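PDB 4YGT: uncharacterized protein YjgB from Bacillus subtilis, which is of unknown function but is a putative secreted lipoprotein of the DUF4309 family, with a fold built on an antiparallel sheet flanked by helices. Local coordinates for residues 105-108 with 109-113; 134-138 with 139-143. All coordinates share one frame; numbering follows the deposited sequence.

Interaction 1 of 2, residues 105-108 with 109-113; sequences GGVT and PEVLQ
The flat carboxylate of Glu-110 is met at OE2 by the hydroxyl of Thr-108, which approaches on the anti side, 16° out of the carboxylate plane, and donates a hydrogen bond of 3.2 Å from OG1 to OE2. Glu-110 reaches back because its CG stands between the backbone N and the carbonyl carbon (chi1 72°) and the chain is bent at chi2. Thr-108 is the N-cap of the helix: besides donating to Glu-110, OG1 accepts from Val-111 N at 3.3 Å, with an N-H...O angle of 152°, so the hydroxyl is gripped from two directions and satisfies an amide of the first helical turn. The backbone carbonyl of Thr-108 takes Leu-112 N at 3.2 Å, and Val-111 N adds a weak bond to the same oxygen. Beside these polar links Val-107 CG1 lies 4.2 Å from Leu-112 CD2, joining the residue before the cap to the fourth residue after the cap, the spacing of a hydrophobic staple. Val-111 CG2 lies 3.8 Å from Val-107 CA. The capped end opens helix 109-116: Val-107 rests on Leu-19 and Val-20 of helix 14-27, while Leu-112 reaches Val-20, Tyr-133 and Tyr-135 of strand 131-137 and Phe-144 of strand 140-146.

Interaction 2 of 2, residues 134-138 with 139-143; sequences VYDTG and RYELH. With EDO (1,2-ethanediol), chain F.
Two carboxylates stand side by side on this hairpin: Asp-136 OD1 lies 3.9 Å from Glu-141 OE1, and the planes are only 8° apart. Arg-121 probably eases the repulsion, with a salt bridge to Asp-136 and a long, weak ion pair to Glu-141. His-143 NE2 gives Glu-141 OE2 a weak hydrogen bond of 2.9 Å, the acceptor lying in the plane at the ring edge, while ND1 bonds Asp-132; together they fix the imidazole's rotation. Over one face of that ring Val-134 CG1 makes a CH-pi contact 4.1 Å from the centroid. Its place there follows from chi1 of -172°, which sets CG1 opposite the backbone N. Between the strands Tyr-135 and Leu-142 form a hydrogen-bonded antiparallel pair, Tyr-135 N to Leu-142 O being 3.0 Å. Thr-137 and Tyr-140 close a type II' turn with Gly-138 and Arg-139 at its corner. Beyond it a 1,2-ethanediol, probably from the crystallisation liquor, takes Arg-139 NE on O1 at 2.8 Å and Arg-139 NH2 on O2 at 3.2 Å; Tyr-140 OH meets O2 at 3.1 Å. Arg-139 CB rests over the rim of the Tyr-140 ring. Without the phenol ring, as with an alanine at Tyr-140, the diol's O2 would probably lose one of its partners and Arg-139 CB the ring it lies on. Strand 140-146 runs between 131-137 and 152-159, strand 121-124 borders 131-137, and Tyr-135 packs on Leu-116 of helix 109-116.

How the interactions relate
Interaction 1 starts a helix and interaction 2 turns a hairpin later in the same chain; their centres are about 17 Å apart. They meet through Tyr-135, whose side chain leaves the hairpin to reach the helix. Its hydroxyl faces two carbonyl oxygens: it is bonded to Gly-117 O, just past the end of helix 109-116, while the bond to Leu-112 O, 3.0 Å from Tyr-135 OH, is only probable, since one proton cannot fully serve both. Leu-112 thus links the two contacts through its backbone oxygen as well as its side chain. The ethanediol belongs to interaction 2 alone, at the turn end of the hairpin, and marks no known active site.

Interaction 1 of 2, residues 105-108 with 109-113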
loop_
_atom_site.group_PDB
_atom_site.type_symbol
_atom_site.label_atom_id
_atom_site.label_comp_id
_atom_site.label_asym_id
_atom_site.label_seq_id
_atom_site.Cartn_x
_atom_site.Cartn_y
_atom_site.Cartn_z
ATOM N N GLY A 105 -10.172 5.167 4.645
ATOM C CA GLY A 105 -11.592 5.179 4.983
ATOM C C GLY A 105 -12.394 6.033 4.018
ATOM O O GLY A 105 -13.581 5.780 3.797
ATOM N N GLY A 106 -11.720 7.026 3.433
ATOM C CA GLY A 106 -12.272 7.943 2.445
ATOM C C GLY A 106 -11.903 7.602 1.014
ATOM O O GLY A 106 -12.289 8.322 0.092
ATOM N N VAL A 107 -11.160 6.499 0.816
ATOM C CA VAL A 107 -10.718 6.058 -0.510
ATOM C C VAL A 107 -11.735 5.060 -1.040
ATOM O O VAL A 107 -11.756 3.892 -0.645
ATOM C CB VAL A 107 -9.259 5.519 -0.534
ATOM C CG1 VAL A 107 -8.871 5.009 -1.920
ATOM C CG2 VAL A 107 -8.280 6.593 -0.071
ATOM N N THR A 108 -12.591 5.559 -1.934
ATOM C CA THR A 108 -13.686 4.829 -2.579
ATOM C C THR A 108 -13.364 4.570 -4.060
ATOM O O THR A 108 -12.557 5.315 -4.620
ATOM C CB THR A 108 -14.996 5.630 -2.437
ATOM O OG1 THR A 108 -14.814 6.925 -2.999
ATOM C CG2 THR A 108 -15.466 5.760 -0.994
ATOM N N PRO A 109 -14.002 3.572 -4.736
ATOM C CA PRO A 109 -13.722 3.353 -6.173
ATOM C C PRO A 109 -14.080 4.554 -7.061
ATOM O O PRO A 109 -13.615 4.628 -8.204
ATOM C CB PRO A 109 -14.608 2.152 -6.524
ATOM C CG PRO A 109 -14.832 1.453 -5.221
ATOM C CD PRO A 109 -14.974 2.575 -4.241
ATOM N N GLU A 110 -14.896 5.494 -6.524
ATOM C CA GLU A 110 -15.315 6.710 -7.220
ATOM C C GLU A 110 -14.262 7.820 -7.058
ATOM O O GLU A 110 -14.013 8.544 -8.024
ATOM C CB GLU A 110 -16.726 7.181 -6.775
ATOM C CG GLU A 110 -16.817 7.780 -5.378
ATOM C CD GLU A 110 -18.055 7.413 -4.586
ATOM O OE1 GLU A 110 -19.163 7.847 -4.985
ATOM O OE2 GLU A 110 -17.913 6.726 -3.548
ATOM N N VAL A 111 -13.618 7.944 -5.868
ATOM C CA VAL A 111 -12.574 8.964 -5.697
ATOM C C VAL A 111 -11.379 8.562 -6.570
ATOM O O VAL A 111 -10.685 9.440 -7.070
ATOM C CB VAL A 111 -12.157 9.305 -4.236
ATOM C CG1 VAL A 111 -13.349 9.725 -3.379
ATOM C CG2 VAL A 111 -11.373 8.182 -3.584
ATOM N N LEU A 112 -11.205 7.243 -6.816
ATOM C CA LEU A 112 -10.166 6.688 -7.681
ATOM C C LEU A 112 -10.418 7.108 -9.118
ATOM O O LEU A 112 -9.471 7.370 -9.855
ATOM C CB LEU A 112 -10.104 5.152 -7.571
ATOM C CG LEU A 112 -9.512 4.558 -6.286
ATOM C CD1 LEU A 112 -9.538 3.047 -6.339
ATOM C CD2 LEU A 112 -8.075 5.026 -6.062
ATOM N N GLN A 113 -11.705 7.220 -9.498
ATOM C CA GLN A 113 -12.134 7.672 -10.815
ATOM C C GLN A 113 -11.920 9.201 -10.912
ATOM O O GLN A 113 -11.252 9.648 -11.845
ATOM C CB GLN A 113 -13.600 7.257 -11.070
ATOM C CG GLN A 113 -14.195 7.674 -12.428
ATOM C CD GLN A 113 -13.669 6.894 -13.612
ATOM O OE1 GLN A 113 -13.563 5.660 -13.594
ATOM N NE2 GLN A 113 -13.378 7.604 -14.692
#

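Interaction 2 of 2, residues 134-138 with 139-143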
loop_
_atom_site.group_PDB
_atom_site.type_symbol
_atom_site.label_atom_id
_atom_site.label_comp_id
_atom_site.label_asym_id
_atom_site.label_seq_id
_atom_site.Cartn_x
_atom_site.Cartn_y
_atom_site.Cartn_z
ATOM N N VAL A 134 -6.633 -1.933 -10.050
ATOM C CA VAL A 134 -5.215 -1.788 -10.395
ATOM C C VAL A 134 -4.974 -0.610 -11.335
ATOM O O VAL A 134 -5.607 -0.510 -12.385
ATOM C CB VAL A 134 -4.619 -3.089 -10.996
ATOM C CG1 VAL A 134 -3.110 -2.984 -11.167
ATOM C CG2 VAL A 134 -4.977 -4.305 -10.164
ATOM N N TYR A 135 -4.007 0.250 -10.965
ATOM C CA TYR A 135 -3.524 1.397 -11.743
ATOM C C TYR A 135 -2.064 1.163 -12.135
ATOM O O TYR A 135 -1.244 0.958 -11.257
ATOM C CB TYR A 135 -3.675 2.710 -10.942
ATOM C CG TYR A 135 -5.096 3.227 -10.937
ATOM C CD1 TYR A 135 -5.557 4.063 -11.948
ATOM C CD2 TYR A 135 -5.992 2.855 -9.937
ATOM C CE1 TYR A 135 -6.875 4.520 -11.964
ATOM C CE2 TYR A 135 -7.306 3.321 -9.933
ATOM C CZ TYR A 135 -7.745 4.155 -10.949
ATOM O OH TYR A 135 -9.045 4.612 -10.955
ATOM N N ASP A 136 -1.747 1.146 -13.445
ATOM C CA ASP A 136 -0.366 0.942 -13.886
ATOM C C ASP A 136 0.421 2.234 -13.696
ATOM O O ASP A 136 -0.083 3.310 -14.027
ATOM C CB ASP A 136 -0.295 0.454 -15.339
ATOM C CG ASP A 136 -0.798 -0.968 -15.577
ATOM O OD1 ASP A 136 -0.768 -1.788 -14.620
ATOM O OD2 ASP A 136 -1.137 -1.285 -16.733
ATOM N N THR A 137 1.623 2.128 -13.095
ATOM C CA THR A 137 2.499 3.263 -12.764
ATOM C C THR A 137 3.957 2.992 -13.217
ATOM O O THR A 137 4.847 2.701 -12.416
ATOM C CB THR A 137 2.415 3.582 -11.252
ATOM O OG1 THR A 137 2.888 2.454 -10.514
ATOM C CG2 THR A 137 1.005 3.944 -10.803
ATOM N N GLY A 138 4.162 3.078 -14.517
ATOM C CA GLY A 138 5.454 2.839 -15.146
ATOM C C GLY A 138 5.859 1.385 -15.072
ATOM O O GLY A 138 5.190 0.521 -15.644
ATOM N N ARG A 139 6.957 1.119 -14.349
ATOM C CA ARG A 139 7.485 -0.219 -14.093
ATOM C C ARG A 139 6.690 -0.934 -12.991
ATOM O O ARG A 139 6.888 -2.130 -12.777
ATOM C CB ARG A 139 8.937 -0.112 -13.605
ATOM C CG ARG A 139 9.933 0.439 -14.580
ATOM C CD ARG A 139 11.269 -0.205 -14.333
ATOM N NE ARG A 139 12.135 0.662 -13.544
ATOM C CZ ARG A 139 13.414 0.408 -13.303
ATOM N NH1 ARG A 139 13.980 -0.698 -13.771
ATOM N NH2 ARG A 139 14.140 1.258 -12.595
ATOM N N TYR A 140 5.872 -0.184 -12.227
ATOM C CA TYR A 140 5.155 -0.720 -11.070
ATOM C C TYR A 140 3.636 -0.650 -11.252
ATOM O O TYR A 140 3.147 -0.171 -12.281
ATOM C CB TYR A 140 5.606 0.050 -9.788
ATOM C CG TYR A 140 7.113 0.229 -9.736
ATOM C CD1 TYR A 140 7.941 -0.792 -9.278
ATOM C CD2 TYR A 140 7.718 1.380 -10.247
ATOM C CE1 TYR A 140 9.330 -0.654 -9.286
ATOM C CE2 TYR A 140 9.109 1.516 -10.284
ATOM C CZ TYR A 140 9.909 0.498 -9.797
ATOM O OH TYR A 140 11.280 0.633 -9.802
ATOM N N GLU A 141 2.889 -1.173 -10.260
ATOM C CA GLU A 141 1.430 -1.133 -10.262
ATOM C C GLU A 141 0.912 -0.956 -8.847
ATOM O O GLU A 141 1.487 -1.487 -7.890
ATOM C CB GLU A 141 0.812 -2.360 -10.939
ATOM C CG GLU A 141 1.578 -3.650 -10.723
ATOM C CD GLU A 141 0.967 -4.873 -11.366
ATOM O OE1 GLU A 141 0.533 -4.787 -12.538
ATOM O OE2 GLU A 141 0.948 -5.930 -10.696
ATOM N N LEU A 142 -0.129 -0.124 -8.723
ATOM C CA LEU A 142 -0.796 0.193 -7.458
ATOM C C LEU A 142 -2.077 -0.565 -7.401
ATOM O O LEU A 142 -2.937 -0.374 -8.271
ATOM C CB LEU A 142 -1.112 1.672 -7.367
ATOM C CG LEU A 142 -0.197 2.595 -6.689
ATOM C CD1 LEU A 142 -0.851 3.936 -6.614
ATOM C CD2 LEU A 142 0.146 2.123 -5.283
ATOM N N HIS A 143 -2.202 -1.430 -6.409
ATOM C CA HIS A 143 -3.362 -2.276 -6.218
ATOM C C HIS A 143 -4.201 -1.727 -5.078
ATOM O O HIS A 143 -3.820 -1.889 -3.916
ATOM C CB HIS A 143 -2.899 -3.704 -5.902
ATOM C CG HIS A 143 -2.180 -4.387 -7.022
ATOM N ND1 HIS A 143 -2.761 -5.435 -7.717
ATOM C CD2 HIS A 143 -0.931 -4.189 -7.500
ATOM C CE1 HIS A 143 -1.858 -5.827 -8.596
ATOM N NE2 HIS A 143 -0.741 -5.108 -8.506
HETATM C C1 EDO F . 11.811 4.390 -12.065
HETATM O O1 EDO F . 11.515 3.313 -12.957
HETATM C C2 EDO F . 11.921 3.908 -10.582
HETATM O O2 EDO F . 13.092 3.139 -10.289
#